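Local coordinates for protein xylulose kinase (Bifidobacterium adolescentis ATCC 15703, PDB 3I8B) that probably phosphorylates D-xylulose at the expense of ATP, giving D-xylulose 5-phosphate and ADP, as an FGGY-family carbohydrate kinase, at residues Leu354-Leu367 / Asn393-Gly406. Numbering follows the deposited sequence.
Sequences LAFASKPGANGITL and NTTRENLARAFVEG
R401 reaches from helix 396-420 into the bend that follows helix 348-357 and lays its guanidinium against the backbone there. With CG anti to the backbone N (chi1 -180°) and the chain bent at chi2, the flat group turns one face to the K359-P360 peptide, the carbonyl carbon of K359 standing 3.7 Å from R401 CZ. Its edge does different work: NH1 donates to A355 O (3.1 Å), which lies in the guanidinium plane, and S358 N binds the same oxygen from the opposite face of the carbonyl. R401 NE pairs with E405 OE2 at 2.9 Å in a salt bridge, meeting the carboxylate from above its plane. The syn lone pair of that oxygen takes G361 N at 2.7 Å, anchoring the type II turn from K359 to A362. On the helix 348-357 side, A355 CB sits against the backbone of R401, while L354 CB presses on A400 CB at a tight 3.4 Å. Past the turn the chain runs along another side of the helix, where I365 CG2 rests on A402 CB (3.6 Å) and L367 CD2 approaches F403 CD1 obliquely. Just before the helix begins, N393 ND2 donates to N363 O (2.7 Å) and also bonds G388 O. One water bridges I365 O to E405 OE1; a second joins L367 N to A402 O. The loop from helix 348-357 to strand 366-368 thus wraps helix 396-420 within the C-terminal FGGY domain. The R401-E405 ion pair, with both residues buried, also bonds two peptide groups of the loop, A355 O and G361 N, which probably helps fix the loop's course.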
ATOM      1  N   LEU A 354      -4.222  14.928  30.682  1.00 28.04           N
ATOM      2  CA  LEU A 354      -3.620  16.234  30.489  1.00 31.81           C
ATOM      3  C   LEU A 354      -4.305  16.971  29.342  1.00 30.72           C
ATOM      4  O   LEU A 354      -4.797  18.094  29.505  1.00 27.45           O
ATOM      5  CB  LEU A 354      -2.141  16.030  30.162  1.00 30.47           C
ATOM      6  CG  LEU A 354      -1.070  16.702  31.020  1.00 34.90           C
ATOM      7  CD1 LEU A 354      -1.634  17.209  32.345  1.00 31.69           C
ATOM      8  CD2 LEU A 354       0.074  15.709  31.266  1.00 27.27           C
ATOM      9  N   ALA A 355      -4.329  16.321  28.181  1.00 28.71           N
ATOM     10  CA  ALA A 355      -4.854  16.925  26.962  1.00 26.74           C
ATOM     11  C   ALA A 355      -6.326  17.316  27.106  1.00 31.58           C
ATOM     12  O   ALA A 355      -6.744  18.382  26.639  1.00 27.93           O
ATOM     13  CB  ALA A 355      -4.663  15.985  25.788  1.00 25.18           C
ATOM     14  N   PHE A 356      -7.113  16.451  27.743  1.00 28.59           N
ATOM     15  CA  PHE A 356      -8.526  16.736  27.951  1.00 26.96           C
ATOM     16  C   PHE A 356      -8.737  17.845  28.978  1.00 29.47           C
ATOM     17  O   PHE A 356      -9.794  18.470  29.012  1.00 31.24           O
ATOM     18  CB  PHE A 356      -9.289  15.479  28.386  1.00 30.94           C
ATOM     19  CG  PHE A 356      -9.345  14.406  27.335  1.00 31.95           C
ATOM     20  CD1 PHE A 356      -9.761  14.700  26.044  1.00 32.30           C
ATOM     21  CD2 PHE A 356      -9.007  13.094  27.646  1.00 34.72           C
ATOM     22  CE1 PHE A 356      -9.823  13.708  25.073  1.00 33.93           C
ATOM     23  CE2 PHE A 356      -9.072  12.095  26.681  1.00 38.48           C
ATOM     24  CZ  PHE A 356      -9.478  12.406  25.391  1.00 34.51           C
ATOM     25  N   ALA A 357      -7.741  18.080  29.825  1.00 24.60           N
ATOM     26  CA  ALA A 357      -7.815  19.191  30.770  1.00 24.68           C
ATOM     27  C   ALA A 357      -7.703  20.545  30.051  1.00 27.34           C
ATOM     28  O   ALA A 357      -8.087  21.586  30.593  1.00 24.64           O
ATOM     29  CB  ALA A 357      -6.737  19.062  31.815  1.00 27.38           C
ATOM     30  N   SER A 358      -7.166  20.512  28.833  1.00 27.17           N
ATOM     31  CA  SER A 358      -6.988  21.705  28.007  1.00 26.73           C
ATOM     32  C   SER A 358      -8.275  22.088  27.274  1.00 26.95           C
ATOM     33  O   SER A 358      -9.378  21.759  27.718  1.00 28.98           O
ATOM     34  CB  SER A 358      -5.865  21.464  26.989  1.00 28.88           C
ATOM     35  OG  SER A 358      -5.509  22.653  26.298  1.00 25.87           O
ATOM     36  N   LYS A 359      -8.119  22.781  26.147  1.00 26.54           N
ATOM     37  CA  LYS A 359      -9.235  23.197  25.305  1.00 28.29           C
ATOM     38  C   LYS A 359      -8.882  23.020  23.825  1.00 29.97           C
ATOM     39  O   LYS A 359      -7.701  22.969  23.466  1.00 29.90           O
ATOM     40  CB  LYS A 359      -9.571  24.665  25.569  1.00 29.08           C
ATOM     41  CG  LYS A 359      -9.986  24.968  26.987  1.00 31.40           C
ATOM     42  CD  LYS A 359     -10.024  26.471  27.219  1.00 34.10           C
ATOM     43  CE  LYS A 359     -10.804  27.189  26.121  1.00 43.99           C
ATOM     44  NZ  LYS A 359     -12.276  26.965  26.222  1.00 43.78           N
ATOM     45  N   PRO A 360      -9.903  22.934  22.955  1.00 29.30           N
ATOM     46  CA  PRO A 360      -9.633  22.810  21.519  1.00 25.70           C
ATOM     47  C   PRO A 360      -8.777  23.973  21.028  1.00 26.15           C
ATOM     48  O   PRO A 360      -9.185  25.131  21.138  1.00 26.76           O
ATOM     49  CB  PRO A 360     -11.028  22.889  20.896  1.00 27.58           C
ATOM     50  CG  PRO A 360     -11.947  22.394  21.961  1.00 30.68           C
ATOM     51  CD  PRO A 360     -11.347  22.885  23.254  1.00 32.72           C
ATOM     52  N   GLY A 361      -7.602  23.667  20.492  1.00 23.98           N
ATOM     53  CA  GLY A 361      -6.677  24.705  20.075  1.00 27.46           C
ATOM     54  C   GLY A 361      -5.520  24.807  21.043  1.00 22.01           C
ATOM     55  O   GLY A 361      -4.521  25.480  20.768  1.00 25.81           O
ATOM     56  N   ALA A 362      -5.656  24.132  22.181  1.00 23.74           N
ATOM     57  CA  ALA A 362      -4.600  24.096  23.191  1.00 27.70           C
ATOM     58  C   ALA A 362      -4.195  25.509  23.604  1.00 24.09           C
ATOM     59  O   ALA A 362      -3.020  25.799  23.808  1.00 23.82           O
ATOM     60  CB  ALA A 362      -3.389  23.316  22.672  1.00 22.68           C
ATOM     61  N   ASN A 363      -5.183  26.386  23.710  1.00 23.73           N
ATOM     62  CA  ASN A 363      -4.933  27.766  24.087  1.00 27.56           C
ATOM     63  C   ASN A 363      -3.802  28.399  23.277  1.00 26.82           C
ATOM     64  O   ASN A 363      -3.014  29.183  23.808  1.00 20.41           O
ATOM     65  CB  ASN A 363      -4.643  27.856  25.587  1.00 25.81           C
ATOM     66  CG  ASN A 363      -5.888  27.635  26.428  1.00 26.34           C
ATOM     67  OD1 ASN A 363      -6.765  28.503  26.493  1.00 20.21           O
ATOM     68  ND2 ASN A 363      -5.980  26.467  27.065  1.00 22.65           N
ATOM     69  N   GLY A 364      -3.714  28.022  22.003  1.00 21.29           N
ATOM     70  CA  GLY A 364      -2.854  28.712  21.058  1.00 21.40           C
ATOM     71  C   GLY A 364      -1.596  27.987  20.630  1.00 20.38           C
ATOM     72  O   GLY A 364      -0.939  28.398  19.682  1.00 21.85           O
ATOM     73  N   ILE A 365      -1.253  26.909  21.320  1.00 19.89           N
ATOM     74  CA  ILE A 365      -0.073  26.141  20.950  1.00 20.91           C
ATOM     75  C   ILE A 365      -0.372  25.166  19.815  1.00 26.73           C
ATOM     76  O   ILE A 365      -1.328  24.392  19.870  1.00 22.01           O
ATOM     77  CB  ILE A 365       0.479  25.354  22.136  1.00 22.34           C
ATOM     78  CG1 ILE A 365       0.939  26.313  23.244  1.00 19.15           C
ATOM     79  CG2 ILE A 365       1.610  24.429  21.684  1.00 17.06           C
ATOM     80  CD1 ILE A 365       1.373  25.594  24.512  1.00 20.29           C
ATOM     81  N   THR A 366       0.465  25.209  18.789  1.00 24.72           N
ATOM     82  CA  THR A 366       0.333  24.311  17.655  1.00 24.57           C
ATOM     83  C   THR A 366       1.608  23.495  17.479  1.00 23.38           C
ATOM     84  O   THR A 366       2.723  24.034  17.532  1.00 22.25           O
ATOM     85  CB  THR A 366       0.081  25.093  16.367  1.00 24.22           C
ATOM     86  OG1 THR A 366      -1.164  25.791  16.471  1.00 26.89           O
ATOM     87  CG2 THR A 366       0.043  24.157  15.170  1.00 22.80           C
ATOM     88  N   LEU A 367       1.436  22.193  17.289  1.00 19.94           N
ATOM     89  CA  LEU A 367       2.535  21.308  16.939  1.00 18.96           C
ATOM     90  C   LEU A 367       2.430  20.929  15.472  1.00 20.11           C
ATOM     91  O   LEU A 367       1.371  20.466  15.036  1.00 18.10           O
ATOM     92  CB  LEU A 367       2.477  20.028  17.781  1.00 17.42           C
ATOM     93  CG  LEU A 367       3.447  18.924  17.343  1.00 17.96           C
ATOM     94  CD1 LEU A 367       4.905  19.432  17.385  1.00 19.44           C
ATOM     95  CD2 LEU A 367       3.279  17.655  18.185  1.00 22.47           C
ATOM     96  N   ASN A 393       0.164  30.133  28.391  1.00 26.43           N
ATOM     97  CA  ASN A 393      -0.269  28.868  27.800  1.00 23.76           C
ATOM     98  C   ASN A 393       0.777  27.757  27.781  1.00 27.16           C
ATOM     99  O   ASN A 393       0.464  26.619  27.429  1.00 23.88           O
ATOM    100  CB  ASN A 393      -0.899  29.079  26.414  1.00 23.33           C
ATOM    101  CG  ASN A 393       0.127  29.370  25.329  1.00 24.54           C
ATOM    102  OD1 ASN A 393       1.339  29.237  25.539  1.00 26.08           O
ATOM    103  ND2 ASN A 393      -0.359  29.763  24.152  1.00 23.33           N
ATOM    104  N   THR A 394       2.010  28.070  28.175  1.00 24.63           N
ATOM    105  CA  THR A 394       3.061  27.062  28.129  1.00 26.28           C
ATOM    106  C   THR A 394       3.019  26.157  29.353  1.00 29.53           C
ATOM    107  O   THR A 394       3.741  26.360  30.331  1.00 28.69           O
ATOM    108  CB  THR A 394       4.463  27.675  27.946  1.00 29.19           C
ATOM    109  OG1 THR A 394       4.521  28.351  26.683  1.00 21.17           O
ATOM    110  CG2 THR A 394       5.517  26.582  27.982  1.00 25.17           C
ATOM    111  N   THR A 395       2.159  25.152  29.277  1.00 30.09           N
ATOM    112  CA  THR A 395       1.887  24.264  30.401  1.00 31.99           C
ATOM    113  C   THR A 395       1.756  22.838  29.887  1.00 27.19           C
ATOM    114  O   THR A 395       1.577  22.629  28.689  1.00 25.49           O
ATOM    115  CB  THR A 395       0.575  24.665  31.092  1.00 32.03           C
ATOM    116  OG1 THR A 395      -0.505  24.584  30.150  1.00 30.64           O
ATOM    117  CG2 THR A 395       0.670  26.092  31.625  1.00 27.15           C
ATOM    118  N   ARG A 396       1.846  21.857  30.779  1.00 24.66           N
ATOM    119  CA  ARG A 396       1.774  20.463  30.353  1.00 26.24           C
ATOM    120  C   ARG A 396       0.435  20.122  29.701  1.00 29.36           C
ATOM    121  O   ARG A 396       0.383  19.356  28.731  1.00 26.69           O
ATOM    122  CB  ARG A 396       2.042  19.523  31.528  1.00 32.49           C
ATOM    123  CG  ARG A 396       3.500  19.474  31.929  1.00 33.56           C
ATOM    124  CD  ARG A 396       3.671  18.996  33.359  1.00 43.16           C
ATOM    125  NE  ARG A 396       4.108  17.605  33.444  1.00 42.23           N
ATOM    126  CZ  ARG A 396       3.427  16.642  34.055  1.00 41.84           C
ATOM    127  NH1 ARG A 396       3.915  15.408  34.088  1.00 37.78           N
ATOM    128  NH2 ARG A 396       2.263  16.913  34.639  1.00 40.46           N
ATOM    129  N   GLU A 397      -0.644  20.684  30.238  1.00 23.12           N
ATOM    130  CA  GLU A 397      -1.969  20.416  29.698  1.00 27.22           C
ATOM    131  C   GLU A 397      -2.056  20.835  28.231  1.00 28.22           C
ATOM    132  O   GLU A 397      -2.417  20.033  27.364  1.00 24.19           O
ATOM    133  CB  GLU A 397      -3.048  21.125  30.521  1.00 26.95           C
ATOM    134  CG  GLU A 397      -3.359  20.452  31.854  1.00 29.10           C
ATOM    135  CD  GLU A 397      -2.562  21.018  33.029  1.00 36.65           C
ATOM    136  OE1 GLU A 397      -1.627  21.838  32.814  1.00 28.93           O
ATOM    137  OE2 GLU A 397      -2.896  20.639  34.179  1.00 34.48           O
ATOM    138  N   ASN A 398      -1.713  22.093  27.963  1.00 23.91           N
ATOM    139  CA  ASN A 398      -1.781  22.625  26.612  1.00 23.33           C
ATOM    140  C   ASN A 398      -0.795  21.937  25.663  1.00 23.09           C
ATOM    141  O   ASN A 398      -1.123  21.685  24.508  1.00 23.52           O
ATOM    142  CB  ASN A 398      -1.544  24.132  26.622  1.00 26.33           C
ATOM    143  CG  ASN A 398      -2.677  24.897  27.267  1.00 26.62           C
ATOM    144  OD1 ASN A 398      -2.493  26.028  27.732  1.00 32.17           O
ATOM    145  ND2 ASN A 398      -3.856  24.293  27.301  1.00 23.02           N
ATOM    146  N   LEU A 399       0.411  21.644  26.143  1.00 21.17           N
ATOM    147  CA  LEU A 399       1.369  20.903  25.330  1.00 25.46           C
ATOM    148  C   LEU A 399       0.819  19.518  24.999  1.00 22.60           C
ATOM    149  O   LEU A 399       0.862  19.083  23.845  1.00 22.86           O
ATOM    150  CB  LEU A 399       2.721  20.766  26.031  1.00 16.44           C
ATOM    151  CG  LEU A 399       3.656  21.989  26.071  1.00 23.81           C
ATOM    152  CD1 LEU A 399       4.843  21.701  26.944  1.00 21.18           C
ATOM    153  CD2 LEU A 399       4.131  22.414  24.685  1.00 23.25           C
ATOM    154  N   ALA A 400       0.331  18.825  26.023  1.00 24.19           N
ATOM    155  CA  ALA A 400      -0.283  17.514  25.841  1.00 28.99           C
ATOM    156  C   ALA A 400      -1.326  17.584  24.730  1.00 23.27           C
ATOM    157  O   ALA A 400      -1.306  16.798  23.789  1.00 24.73           O
ATOM    158  CB  ALA A 400      -0.923  17.045  27.137  1.00 24.70           C
ATOM    159  N   ARG A 401      -2.230  18.549  24.847  1.00 26.93           N
ATOM    160  CA  ARG A 401      -3.300  18.728  23.880  1.00 22.83           C
ATOM    161  C   ARG A 401      -2.748  19.042  22.481  1.00 26.00           C
ATOM    162  O   ARG A 401      -3.316  18.617  21.476  1.00 19.77           O
ATOM    163  CB  ARG A 401      -4.255  19.829  24.358  1.00 24.89           C
ATOM    164  CG  ARG A 401      -5.427  20.116  23.435  1.00 24.40           C
ATOM    165  CD  ARG A 401      -6.369  18.916  23.338  1.00 24.41           C
ATOM    166  NE  ARG A 401      -7.625  19.264  22.682  1.00 27.27           N
ATOM    167  CZ  ARG A 401      -8.807  19.316  23.292  1.00 26.48           C
ATOM    168  NH1 ARG A 401      -8.905  19.043  24.585  1.00 27.05           N
ATOM    169  NH2 ARG A 401      -9.891  19.645  22.607  1.00 25.24           N
ATOM    170  N   ALA A 402      -1.638  19.779  22.427  1.00 23.46           N
ATOM    171  CA  ALA A 402      -0.992  20.112  21.153  1.00 24.13           C
ATOM    172  C   ALA A 402      -0.376  18.885  20.472  1.00 21.67           C
ATOM    173  O   ALA A 402      -0.361  18.794  19.246  1.00 22.22           O
ATOM    174  CB  ALA A 402       0.070  21.221  21.345  1.00 21.36           C
ATOM    175  N   PHE A 403       0.136  17.950  21.269  1.00 19.38           N
ATOM    176  CA  PHE A 403       0.644  16.691  20.738  1.00 19.17           C
ATOM    177  C   PHE A 403      -0.488  15.898  20.064  1.00 22.01           C
ATOM    178  O   PHE A 403      -0.342  15.402  18.943  1.00 18.46           O
ATOM    179  CB  PHE A 403       1.253  15.843  21.852  1.00 18.52           C
ATOM    180  CG  PHE A 403       2.704  16.133  22.134  1.00 23.40           C
ATOM    181  CD1 PHE A 403       3.697  15.698  21.269  1.00 20.71           C
ATOM    182  CD2 PHE A 403       3.077  16.798  23.292  1.00 22.03           C
ATOM    183  CE1 PHE A 403       5.027  15.953  21.537  1.00 23.68           C
ATOM    184  CE2 PHE A 403       4.408  17.051  23.567  1.00 22.66           C
ATOM    185  CZ  PHE A 403       5.383  16.625  22.690  1.00 22.26           C
ATOM    186  N   VAL A 404      -1.618  15.778  20.755  1.00 22.41           N
ATOM    187  CA  VAL A 404      -2.770  15.055  20.197  1.00 22.55           C
ATOM    188  C   VAL A 404      -3.380  15.776  18.989  1.00 22.76           C
ATOM    189  O   VAL A 404      -3.684  15.158  17.958  1.00 23.16           O
ATOM    190  CB  VAL A 404      -3.861  14.831  21.258  1.00 21.00           C
ATOM    191  CG1 VAL A 404      -5.055  14.111  20.645  1.00 25.62           C
ATOM    192  CG2 VAL A 404      -3.313  14.035  22.431  1.00 18.52           C
ATOM    193  N   GLU A 405      -3.564  17.084  19.117  1.00 22.65           N
ATOM    194  CA  GLU A 405      -4.157  17.862  18.044  1.00 20.68           C
ATOM    195  C   GLU A 405      -3.240  17.871  16.827  1.00 22.31           C
ATOM    196  O   GLU A 405      -3.701  17.972  15.692  1.00 22.03           O
ATOM    197  CB  GLU A 405      -4.477  19.291  18.514  1.00 23.79           C
ATOM    198  CG  GLU A 405      -5.608  19.367  19.549  1.00 23.72           C
ATOM    199  CD  GLU A 405      -6.101  20.791  19.794  1.00 28.95           C
ATOM    200  OE1 GLU A 405      -5.347  21.748  19.490  1.00 26.21           O
ATOM    201  OE2 GLU A 405      -7.240  20.953  20.300  1.00 22.77           O
ATOM    202  N   GLY A 406      -1.938  17.749  17.065  1.00 22.65           N
ATOM    203  CA  GLY A 406      -0.978  17.747  15.977  1.00 17.51           C
ATOM    204  C   GLY A 406      -1.077  16.464  15.179  1.00 18.59           C
ATOM    205  O   GLY A 406      -1.100  16.489  13.965  1.00 18.50           O
TER
HETATM  206  O   HOH W   1      -3.060  22.606  18.714  1.00 19.68           O
HETATM  207  O   HOH W   2      -1.084  20.844  17.719  1.00 18.47           O